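Local coordinates for Serine/threonine-protein kinase pelle (Drosophila melanogaster, PDB 1D2Z) that acts as a whole protein as a serine/threonine kinase of the Toll dorsoventral pathway, this piece being the death domain that binds the death domain of Tube, at residues Gln47-Ile51 against Glu64-Ile68. Residues are numbered along the deposited sequence; the frame is centred on the assembly and turned at random.
Sequences QVEQI and EFLNI
Two helical turns from the death domain of Pelle, 47-51 on helix 45-56 and 64-68 on helix 61-73, run roughly antiparallel, their axes 9.7 Å apart at closest approach and their directions 145° apart. The register pairs Ile51 with Glu64 (CA-CA 5.6 Å) and Gln47 with Ile68 (CA-CA 7.2 Å), so the helices lie closer at the Ile51 end. Ile68 and Ile51 bury the most surface. Both are mt rotamers; Ile68 points its CA-CB bond toward the other helix, whereas Ile51 starts sideways and swings its end inward, bringing Ile51 CG1 to 3.7 Å from Ile68 CD1. Ile51 CD1 also lies 4.1 Å from Phe65 CB, near the ring plane at its edge, and Ile51 CA packs 3.8 Å from Glu64 CG. Glu64 (chi1 t, chi2 p) bends its carboxylate to meet the extended Gln50 (chi1 and chi2 t): Gln50 NE2 donates a short 2.6 Å hydrogen bond to Glu64 OE2, bridging the helices beside the apolar pair. At the other end Gln47 NE2 touches Ile68 CG2 at 3.5 Å and hydrogen-bonds to Tyr73 OH, while Gln47 OE1 bonds to Tyr44 N. At the Pelle-Tube interface, Asn29 of the Tube chain packs on Ile68, hydrogen-bonds to Asn67 O through ND2 and accepts a weak hydrogen bond from Gln50 NE2. Within the six-helix bundle, Trp34 and Leu37 of helix 34-40 pack against Ile51 and Phe65 respectively.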
ATOM      1  N   GLN A  47       0.743   7.688  10.652  1.00 34.48           N
ATOM      2  CA  GLN A  47       1.780   7.796   9.621  1.00 34.01           C
ATOM      3  C   GLN A  47       2.704   8.975   9.938  1.00 34.45           C
ATOM      4  O   GLN A  47       3.932   8.844   9.898  1.00 33.55           O
ATOM      5  CB  GLN A  47       1.130   7.945   8.242  1.00 31.76           C
ATOM      6  CG  GLN A  47       0.214   6.768   7.916  1.00 31.82           C
ATOM      7  CD  GLN A  47      -0.513   6.895   6.596  1.00 30.32           C
ATOM      8  OE1 GLN A  47      -1.228   7.873   6.349  1.00 33.22           O
ATOM      9  NE2 GLN A  47      -0.377   5.874   5.753  1.00 30.78           N
ATOM     10  N   VAL A  48       2.098  10.104  10.306  1.00 33.83           N
ATOM     11  CA  VAL A  48       2.827  11.315  10.677  1.00 34.58           C
ATOM     12  C   VAL A  48       3.734  11.018  11.873  1.00 36.12           C
ATOM     13  O   VAL A  48       4.913  11.379  11.878  1.00 34.26           O
ATOM     14  CB  VAL A  48       1.844  12.466  11.047  1.00 33.88           C
ATOM     15  CG1 VAL A  48       2.603  13.679  11.560  1.00 34.57           C
ATOM     16  CG2 VAL A  48       1.004  12.852   9.837  1.00 29.67           C
ATOM     17  N   GLU A  49       3.185  10.325  12.869  1.00 38.39           N
ATOM     18  CA  GLU A  49       3.942   9.972  14.066  1.00 39.77           C
ATOM     19  C   GLU A  49       5.083   9.010  13.750  1.00 38.64           C
ATOM     20  O   GLU A  49       6.152   9.095  14.347  1.00 38.97           O
ATOM     21  CB  GLU A  49       3.019   9.368  15.131  1.00 43.94           C
ATOM     22  CG  GLU A  49       3.711   9.051  16.461  1.00 49.21           C
ATOM     23  CD  GLU A  49       4.482  10.237  17.033  1.00 53.88           C
ATOM     24  OE1 GLU A  49       3.974  11.382  16.972  1.00 57.32           O
ATOM     25  OE2 GLU A  49       5.600  10.017  17.549  1.00 55.65           O
ATOM     26  N   GLN A  50       4.851   8.097  12.812  1.00 38.59           N
ATOM     27  CA  GLN A  50       5.869   7.132  12.406  1.00 37.86           C
ATOM     28  C   GLN A  50       7.065   7.890  11.814  1.00 36.82           C
ATOM     29  O   GLN A  50       8.213   7.548  12.084  1.00 37.03           O
ATOM     30  CB  GLN A  50       5.286   6.143  11.389  1.00 39.24           C
ATOM     31  CG  GLN A  50       6.271   5.100  10.850  1.00 44.23           C
ATOM     32  CD  GLN A  50       5.621   4.141   9.863  1.00 46.93           C
ATOM     33  OE1 GLN A  50       4.448   3.791  10.005  1.00 52.40           O
ATOM     34  NE2 GLN A  50       6.379   3.711   8.857  1.00 45.76           N
ATOM     35  N   ILE A  51       6.789   8.945  11.045  1.00 35.50           N
ATOM     36  CA  ILE A  51       7.855   9.752  10.448  1.00 35.21           C
ATOM     37  C   ILE A  51       8.585  10.524  11.544  1.00 36.98           C
ATOM     38  O   ILE A  51       9.816  10.483  11.627  1.00 37.78           O
ATOM     39  CB  ILE A  51       7.315  10.774   9.415  1.00 33.73           C
ATOM     40  CG1 ILE A  51       6.575  10.053   8.281  1.00 31.95           C
ATOM     41  CG2 ILE A  51       8.476  11.594   8.850  1.00 32.77           C
ATOM     42  CD1 ILE A  51       5.772  10.970   7.381  1.00 25.48           C
ATOM     43  N   GLU A  64      11.433   8.301   5.251  1.00 26.96           N
ATOM     44  CA  GLU A  64      10.312   7.623   5.893  1.00 28.65           C
ATOM     45  C   GLU A  64       9.017   8.046   5.204  1.00 25.20           C
ATOM     46  O   GLU A  64       8.114   7.235   5.017  1.00 26.78           O
ATOM     47  CB  GLU A  64      10.270   7.942   7.390  1.00 29.97           C
ATOM     48  CG  GLU A  64       9.289   7.061   8.172  1.00 36.81           C
ATOM     49  CD  GLU A  64       9.579   5.571   8.017  1.00 40.16           C
ATOM     50  OE1 GLU A  64      10.762   5.186   7.897  1.00 38.66           O
ATOM     51  OE2 GLU A  64       8.617   4.782   8.000  1.00 42.61           O
ATOM     52  N   PHE A  65       8.925   9.324   4.841  1.00 26.37           N
ATOM     53  CA  PHE A  65       7.745   9.814   4.131  1.00 26.06           C
ATOM     54  C   PHE A  65       7.628   9.042   2.808  1.00 27.61           C
ATOM     55  O   PHE A  65       6.534   8.597   2.439  1.00 26.41           O
ATOM     56  CB  PHE A  65       7.839  11.324   3.859  1.00 25.01           C
ATOM     57  CG  PHE A  65       6.793  11.832   2.903  1.00 24.09           C
ATOM     58  CD1 PHE A  65       5.496  12.084   3.336  1.00 26.86           C
ATOM     59  CD2 PHE A  65       7.094  12.007   1.552  1.00 23.29           C
ATOM     60  CE1 PHE A  65       4.508  12.496   2.435  1.00 24.82           C
ATOM     61  CE2 PHE A  65       6.119  12.419   0.647  1.00 23.25           C
ATOM     62  CZ  PHE A  65       4.817  12.663   1.091  1.00 25.37           C
ATOM     63  N   LEU A  66       8.746   8.882   2.094  1.00 24.76           N
ATOM     64  CA  LEU A  66       8.715   8.141   0.831  1.00 25.74           C
ATOM     65  C   LEU A  66       8.341   6.679   1.070  1.00 25.98           C
ATOM     66  O   LEU A  66       7.644   6.081   0.259  1.00 27.20           O
ATOM     67  CB  LEU A  66      10.059   8.213   0.103  1.00 24.66           C
ATOM     68  CG  LEU A  66      10.499   9.571  -0.454  1.00 25.95           C
ATOM     69  CD1 LEU A  66      11.840   9.415  -1.178  1.00 21.01           C
ATOM     70  CD2 LEU A  66       9.444  10.111  -1.406  1.00 28.26           C
ATOM     71  N   ASN A  67       8.826   6.109   2.174  1.00 26.73           N
ATOM     72  CA  ASN A  67       8.522   4.718   2.520  1.00 29.16           C
ATOM     73  C   ASN A  67       7.013   4.533   2.694  1.00 31.27           C
ATOM     74  O   ASN A  67       6.439   3.558   2.211  1.00 31.49           O
ATOM     75  CB  ASN A  67       9.240   4.304   3.815  1.00 30.99           C
ATOM     76  CG  ASN A  67      10.720   3.967   3.600  1.00 34.14           C
ATOM     77  OD1 ASN A  67      11.156   3.701   2.483  1.00 32.74           O
ATOM     78  ND2 ASN A  67      11.488   3.973   4.682  1.00 33.77           N
ATOM     79  N   ILE A  68       6.375   5.488   3.365  1.00 30.71           N
ATOM     80  CA  ILE A  68       4.934   5.428   3.606  1.00 30.60           C
ATOM     81  C   ILE A  68       4.105   5.773   2.367  1.00 29.36           C
ATOM     82  O   ILE A  68       3.324   4.951   1.880  1.00 29.14           O
ATOM     83  CB  ILE A  68       4.522   6.364   4.786  1.00 29.27           C
ATOM     84  CG1 ILE A  68       5.174   5.878   6.085  1.00 30.44           C
ATOM     85  CG2 ILE A  68       3.000   6.396   4.946  1.00 31.91           C
ATOM     86  CD1 ILE A  68       5.110   6.867   7.237  1.00 32.90           C
TER